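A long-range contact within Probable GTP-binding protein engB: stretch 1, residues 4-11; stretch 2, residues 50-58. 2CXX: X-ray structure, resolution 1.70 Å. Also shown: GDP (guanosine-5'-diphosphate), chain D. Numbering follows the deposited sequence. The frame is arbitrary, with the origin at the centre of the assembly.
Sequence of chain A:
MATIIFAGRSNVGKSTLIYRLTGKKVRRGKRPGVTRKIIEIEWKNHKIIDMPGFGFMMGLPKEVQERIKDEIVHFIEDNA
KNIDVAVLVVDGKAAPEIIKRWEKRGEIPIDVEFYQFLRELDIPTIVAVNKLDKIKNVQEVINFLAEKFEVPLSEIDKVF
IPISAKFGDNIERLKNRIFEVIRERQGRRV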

ATOM      1  N   ILE A   4      -6.455  10.347   1.715  1.00  9.33           N
ATOM      2  CA  ILE A   4      -5.349   9.491   1.337  1.00  8.71           C
ATOM      3  C   ILE A   4      -5.764   8.043   1.624  1.00  7.32           C
ATOM      4  O   ILE A   4      -6.197   7.709   2.728  1.00 10.55           O
ATOM      5  N   ILE A   5      -5.706   7.174   0.627  1.00  9.38           N
ATOM      6  CA  ILE A   5      -6.052   5.780   0.913  1.00  8.44           C
ATOM      7  C   ILE A   5      -4.736   5.000   1.099  1.00  7.79           C
ATOM      8  O   ILE A   5      -3.682   5.369   0.558  1.00  8.22           O
ATOM      9  N   PHE A   6      -4.800   4.018   1.992  1.00  6.59           N
ATOM     10  CA  PHE A   6      -3.705   3.108   2.257  1.00  8.42           C
ATOM     11  C   PHE A   6      -4.206   1.718   1.904  1.00  7.36           C
ATOM     12  O   PHE A   6      -5.334   1.337   2.193  1.00  8.73           O
ATOM     13  N   ALA A   7      -3.327   0.935   1.311  1.00  7.16           N
ATOM     14  CA  ALA A   7      -3.683  -0.389   0.902  1.00  7.19           C
ATOM     15  C   ALA A   7      -2.412  -1.242   0.831  1.00  8.61           C
ATOM     16  O   ALA A   7      -1.307  -0.739   0.701  1.00  9.56           O
ATOM     17  N   GLY A   8      -2.569  -2.540   0.961  1.00  8.26           N
ATOM     18  CA  GLY A   8      -1.386  -3.409   0.855  1.00  8.74           C
ATOM     19  C   GLY A   8      -1.730  -4.849   1.252  1.00  9.59           C
ATOM     20  O   GLY A   8      -2.790  -5.113   1.796  1.00  9.23           O
ATOM     21  N   ARG A   9      -0.862  -5.791   0.928  1.00 10.26           N
ATOM     22  CA  ARG A   9      -1.161  -7.163   1.346  1.00  9.49           C
ATOM     23  C   ARG A   9      -1.030  -7.261   2.860  1.00  8.46           C
ATOM     24  O   ARG A   9      -0.313  -6.493   3.527  1.00  9.50           O
ATOM     25  N   SER A  10      -1.742  -8.206   3.429  1.00  9.19           N
ATOM     26  CA  SER A  10      -1.671  -8.409   4.853  1.00 12.60           C
ATOM     27  C   SER A  10      -0.223  -8.724   5.300  1.00 10.52           C
ATOM     28  O   SER A  10       0.503  -9.439   4.645  1.00 10.82           O
ATOM     29  N   ASN A  11       0.142  -8.162   6.428  1.00 10.73           N
ATOM     30  CA  ASN A  11       1.420  -8.334   7.099  1.00 10.53           C
ATOM     31  C   ASN A  11       2.599  -7.596   6.468  1.00 10.16           C
ATOM     32  O   ASN A  11       3.768  -7.903   6.795  1.00 12.81           O
ATOM     33  N   ASP A  50      -8.321   3.473   5.222  1.00  8.08           N
ATOM     34  CA  ASP A  50      -7.460   2.304   5.250  1.00  7.94           C
ATOM     35  C   ASP A  50      -8.170   1.034   4.840  1.00  8.58           C
ATOM     36  O   ASP A  50      -9.095   0.598   5.516  1.00  8.35           O
HETATM   37  N   MSE A  51      -7.718   0.424   3.752  1.00  7.98           N
HETATM   38  CA  MSE A  51      -8.301  -0.782   3.237  1.00 10.99           C
HETATM   39  C   MSE A  51      -7.805  -1.991   4.001  1.00 11.44           C
HETATM   40  O   MSE A  51      -6.689  -1.994   4.483  1.00 10.80           O
ATOM     41  N   PRO A  52      -8.675  -2.978   4.217  1.00 11.42           N
ATOM     42  CA  PRO A  52      -8.196  -4.177   4.913  1.00 11.42           C
ATOM     43  C   PRO A  52      -7.081  -4.808   4.043  1.00 11.35           C
ATOM     44  O   PRO A  52      -7.085  -4.709   2.827  1.00 10.63           O
ATOM     45  N   GLY A  53      -6.118  -5.463   4.673  1.00 11.47           N
ATOM     46  CA  GLY A  53      -5.026  -6.073   3.905  1.00 11.27           C
ATOM     47  C   GLY A  53      -5.511  -7.068   2.847  1.00 11.12           C
ATOM     48  O   GLY A  53      -6.460  -7.860   3.095  1.00 12.22           O
ATOM     49  N   PHE A  54      -4.858  -7.054   1.681  1.00 11.57           N
ATOM     50  CA  PHE A  54      -5.161  -7.959   0.583  1.00 10.54           C
ATOM     51  C   PHE A  54      -4.534  -9.328   0.837  1.00 10.92           C
ATOM     52  O   PHE A  54      -3.669  -9.482   1.653  1.00 11.81           O
ATOM     53  N   GLY A  55      -5.001 -10.322   0.100  1.00 13.08           N
ATOM     54  CA  GLY A  55      -4.348 -11.619   0.156  1.00 13.35           C
ATOM     55  C   GLY A  55      -4.643 -12.514   1.326  1.00 12.91           C
ATOM     56  O   GLY A  55      -5.542 -12.284   2.102  1.00 11.06           O
ATOM     57  N   PHE A  56      -3.810 -13.528   1.438  1.00 13.89           N
ATOM     58  CA  PHE A  56      -3.979 -14.535   2.453  1.00 17.10           C
ATOM     59  C   PHE A  56      -3.679 -14.116   3.863  1.00 19.46           C
ATOM     60  O   PHE A  56      -2.783 -13.266   4.158  1.00 16.85           O
HETATM   61  N   MSE A  57      -4.456 -14.730   4.748  1.00 23.66           N
HETATM   62  CA  MSE A  57      -4.307 -14.546   6.185  1.00 29.53           C
HETATM   63  C   MSE A  57      -4.922 -15.861   6.728  1.00 30.23           C
HETATM   64  O   MSE A  57      -6.022 -16.265   6.328  1.00 27.00           O
HETATM   65  N   MSE A  58      -4.201 -16.559   7.596  1.00 31.05           N
HETATM   66  CA  MSE A  58      -4.750 -17.813   8.091  1.00 32.58           C
HETATM   67  C   MSE A  58      -6.097 -17.501   8.742  1.00 31.31           C
HETATM   68  O   MSE A  58      -6.258 -16.466   9.377  1.00 30.03           O
TER

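Ile-4 lies out of reach of the second stretch. Ile-5 (chi1 p, chi2 t) sets its CB sideways, and its CG2 meets CE of selenomethionine Met-51 at 3.7 Å. Phe-6 (chi1 m) pairs with Asp-50 in a parallel bridge. Both CB atoms leave on the same face of the sheet, and Phe-6 CB lies 3.7 Å from Asp-50 OD1. The Phe-6 ring then leads away, while the Asp-50 carboxylate (chi1 t) bonds elsewhere in the structure. Met-51 N donates to Phe-6 O at 3.0 Å. Met-51 (chi1 m, chi2 m) points toward stretch 1, so its CG also reaches Ala-7 CB, at 4.0 Å. Phe-54 (chi1 m) adds its CZ, 4.1 Å from Ala-7 CB.

Gly-8 has no side chain; its O accepts from Phe-54 N at 2.8 Å. Water 1 links Gly-8 N (2.9 Å) to Pro-52 O (2.8 Å). Arg-9 (chi1 m, chi2 t) runs away overall, yet its CG lies 4.1 Å from Phe-54 CB. Ser-10 N donates to Phe-54 O at 2.9 Å. Ser-10 (chi1 t) places OG 3.2 Å from CE of selenomethionine Met-57. Water 2 donates to Ser-10 O (3.2 Å) and Phe-56 O (2.7 Å). Asn-11 does not touch stretch 2; its N donates to GDP O1B at 2.8 Å.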

ATOM      1  CB  ILE A   4      -4.107   9.838   2.201  1.00 10.32           C
ATOM      2  CG1 ILE A   4      -3.761  11.327   2.027  1.00 12.04           C
ATOM      3  CG2 ILE A   4      -2.937   8.918   1.859  1.00  8.89           C
ATOM      4  CD1 ILE A   4      -3.849  12.106   3.336  1.00 14.09           C
ATOM      5  CB  ILE A   5      -6.897   5.116  -0.220  1.00  9.09           C
ATOM      6  CG1 ILE A   5      -6.102   4.971  -1.526  1.00 11.76           C
ATOM      7  CG2 ILE A   5      -8.182   5.916  -0.431  1.00 12.40           C
ATOM      8  CD1 ILE A   5      -6.884   4.193  -2.685  1.00 13.31           C
ATOM      9  CB  PHE A   6      -3.229   3.120   3.716  1.00  8.28           C
ATOM     10  CG  PHE A   6      -2.261   4.225   4.028  1.00  9.72           C
ATOM     11  CD1 PHE A   6      -2.686   5.579   4.100  1.00 12.02           C
ATOM     12  CD2 PHE A   6      -0.933   3.930   4.226  1.00 11.33           C
ATOM     13  CE1 PHE A   6      -1.784   6.610   4.365  1.00 13.80           C
ATOM     14  CE2 PHE A   6      -0.005   4.962   4.486  1.00 11.29           C
ATOM     15  CZ  PHE A   6      -0.426   6.283   4.552  1.00 13.31           C
ATOM     16  CB  ALA A   7      -4.361  -0.318  -0.489  1.00  8.56           C
ATOM     17  CB  ARG A   9      -0.177  -8.143   0.656  1.00 10.21           C
ATOM     18  CG  ARG A   9      -0.450  -8.246  -0.833  1.00 10.50           C
ATOM     19  CD  ARG A   9       0.529  -9.141  -1.606  1.00 13.37           C
ATOM     20  NE  ARG A   9       1.889  -8.914  -1.148  1.00 13.48           N
ATOM     21  CZ  ARG A   9       2.523  -9.646  -0.222  1.00 13.41           C
ATOM     22  NH1 ARG A   9       1.972 -10.708   0.349  1.00 15.18           N
ATOM     23  NH2 ARG A   9       3.648  -9.206   0.306  1.00 10.40           N
ATOM     24  CB  SER A  10      -2.591  -9.602   5.261  1.00 14.75           C
ATOM     25  OG  SER A  10      -2.435  -9.856   6.643  1.00 23.42           O
ATOM     26  CB  ASN A  11       1.743  -9.832   7.270  1.00 13.74           C
ATOM     27  CG  ASN A  11       2.322 -10.143   8.667  1.00 16.19           C
ATOM     28  OD1 ASN A  11       1.651  -9.929   9.715  1.00 16.41           O
ATOM     29  ND2 ASN A  11       3.575 -10.592   8.692  1.00 16.35           N
ATOM     30  CB  ASP A  50      -6.915   2.155   6.677  1.00 11.07           C
ATOM     31  CG  ASP A  50      -5.974   1.001   6.798  1.00 15.39           C
ATOM     32  OD1 ASP A  50      -5.110   0.850   5.906  1.00 13.16           O
ATOM     33  OD2 ASP A  50      -6.092   0.253   7.784  1.00 18.19           O
HETATM   34  CB  MSE A  51      -7.905  -0.969   1.775  1.00 11.59           C
HETATM   35  CG  MSE A  51      -8.072   0.209   0.840  1.00 10.91           C
HETATM   36 SE   MSE A  51     -10.021   0.736   0.758  1.00 20.90          SE
HETATM   37  CE  MSE A  51      -9.790   2.704   0.618  1.00 18.25           C
ATOM     38  CB  PRO A  52      -9.448  -5.076   4.996  1.00 11.40           C
ATOM     39  CG  PRO A  52     -10.462  -4.436   4.148  1.00 11.89           C
ATOM     40  CD  PRO A  52     -10.134  -2.993   3.975  1.00 12.36           C
ATOM     41  CB  PHE A  54      -4.480  -7.507  -0.721  1.00 11.61           C
ATOM     42  CG  PHE A  54      -4.878  -6.137  -1.198  1.00 14.70           C
ATOM     43  CD1 PHE A  54      -6.216  -5.816  -1.356  1.00 17.55           C
ATOM     44  CD2 PHE A  54      -3.891  -5.243  -1.601  1.00 16.37           C
ATOM     45  CE1 PHE A  54      -6.589  -4.601  -1.924  1.00 20.34           C
ATOM     46  CE2 PHE A  54      -4.245  -4.032  -2.173  1.00 18.79           C
ATOM     47  CZ  PHE A  54      -5.598  -3.708  -2.333  1.00 18.00           C
ATOM     48  CB  PHE A  56      -3.167 -15.783   2.074  1.00 17.34           C
ATOM     49  CG  PHE A  56      -2.925 -16.692   3.227  1.00 19.41           C
ATOM     50  CD1 PHE A  56      -1.865 -16.459   4.113  1.00 18.90           C
ATOM     51  CD2 PHE A  56      -3.825 -17.717   3.502  1.00 19.92           C
ATOM     52  CE1 PHE A  56      -1.711 -17.234   5.275  1.00 18.36           C
ATOM     53  CE2 PHE A  56      -3.671 -18.511   4.664  1.00 20.37           C
ATOM     54  CZ  PHE A  56      -2.636 -18.272   5.540  1.00 20.39           C
HETATM   55  CB  MSE A  57      -5.094 -13.326   6.619  1.00 35.55           C
HETATM   56  CG  MSE A  57      -4.608 -12.699   7.901  1.00 45.36           C
HETATM   57 SE   MSE A  57      -6.002 -11.548   8.603  1.00 61.68          SE
HETATM   58  CE  MSE A  57      -5.230  -9.821   8.175  1.00 56.50           C
HETATM   59  CB  MSE A  58      -3.792 -18.470   9.092  1.00 37.06           C
HETATM   60  CG  MSE A  58      -4.252 -19.841   9.558  1.00 41.14           C
HETATM   61 SE   MSE A  58      -2.968 -20.617  10.791  1.00 51.65          SE
HETATM   62  CE  MSE A  58      -3.115 -19.255  12.151  1.00 44.10           C
TER
HETATM   63  PB  GDP D1401      -0.346  -5.147   8.353  1.00 11.40           P
HETATM   64  O1B GDP D1401      -1.006  -6.485   8.379  1.00 11.82           O
HETATM   65  O2B GDP D1401       0.221  -4.831   6.911  1.00 11.08           O
HETATM   66  O3B GDP D1401      -1.012  -4.013   9.104  1.00 10.03           O
HETATM   67  O3A GDP D1401       0.999  -5.365   9.169  1.00 11.92           O
HETATM   68  PA  GDP D1401       1.581  -4.989  10.609  1.00 12.53           P
HETATM   69  O1A GDP D1401       1.760  -3.526  10.712  1.00 10.79           O
HETATM   70  O2A GDP D1401       0.645  -5.551  11.741  1.00 12.51           O
HETATM   71  O5' GDP D1401       3.065  -5.595  10.590  1.00 12.75           O
HETATM   72  C5' GDP D1401       3.049  -6.970  10.347  1.00 12.14           C
HETATM   73  C4' GDP D1401       4.374  -7.594  10.802  1.00 12.12           C
HETATM   74  O4' GDP D1401       5.518  -6.917  10.115  1.00 13.55           O
HETATM   75  C3' GDP D1401       4.733  -7.445  12.241  1.00 14.50           C
HETATM   76  O3' GDP D1401       5.256  -8.497  13.063  1.00 16.67           O
HETATM   77  C2' GDP D1401       5.467  -6.089  12.316  1.00 14.18           C
HETATM   78  O2' GDP D1401       6.368  -6.082  13.487  1.00 17.69           O
HETATM   79  C1' GDP D1401       6.400  -6.294  11.119  1.00 12.40           C
HETATM   80  N9  GDP D1401       6.915  -5.051  10.526  1.00 13.37           N
HETATM   81  C8  GDP D1401       6.201  -3.889  10.157  1.00 14.21           C
HETATM   82  N7  GDP D1401       7.010  -3.023   9.650  1.00 11.33           N
HETATM   83  C5  GDP D1401       8.278  -3.541   9.650  1.00 12.38           C
HETATM   84  C6  GDP D1401       9.563  -3.080   9.228  1.00 15.03           C
HETATM   85  O6  GDP D1401       9.721  -2.000   8.750  1.00 15.24           O
HETATM   86  N1  GDP D1401      10.665  -3.917   9.379  1.00 14.83           N
HETATM   87  C2  GDP D1401      10.527  -5.158   9.932  1.00 15.90           C
HETATM   88  N2  GDP D1401      11.649  -5.944  10.067  1.00 13.48           N
HETATM   89  N3  GDP D1401       9.349  -5.609  10.334  1.00 14.43           N
HETATM   90  C4  GDP D1401       8.212  -4.834  10.210  1.00 13.24           C
HETATM   91  O   HOH W   1      -5.366  -3.248   1.132  1.00  9.12           O
HETATM   92  O   HOH W   2      -0.936 -11.686   2.889  1.00 20.39           O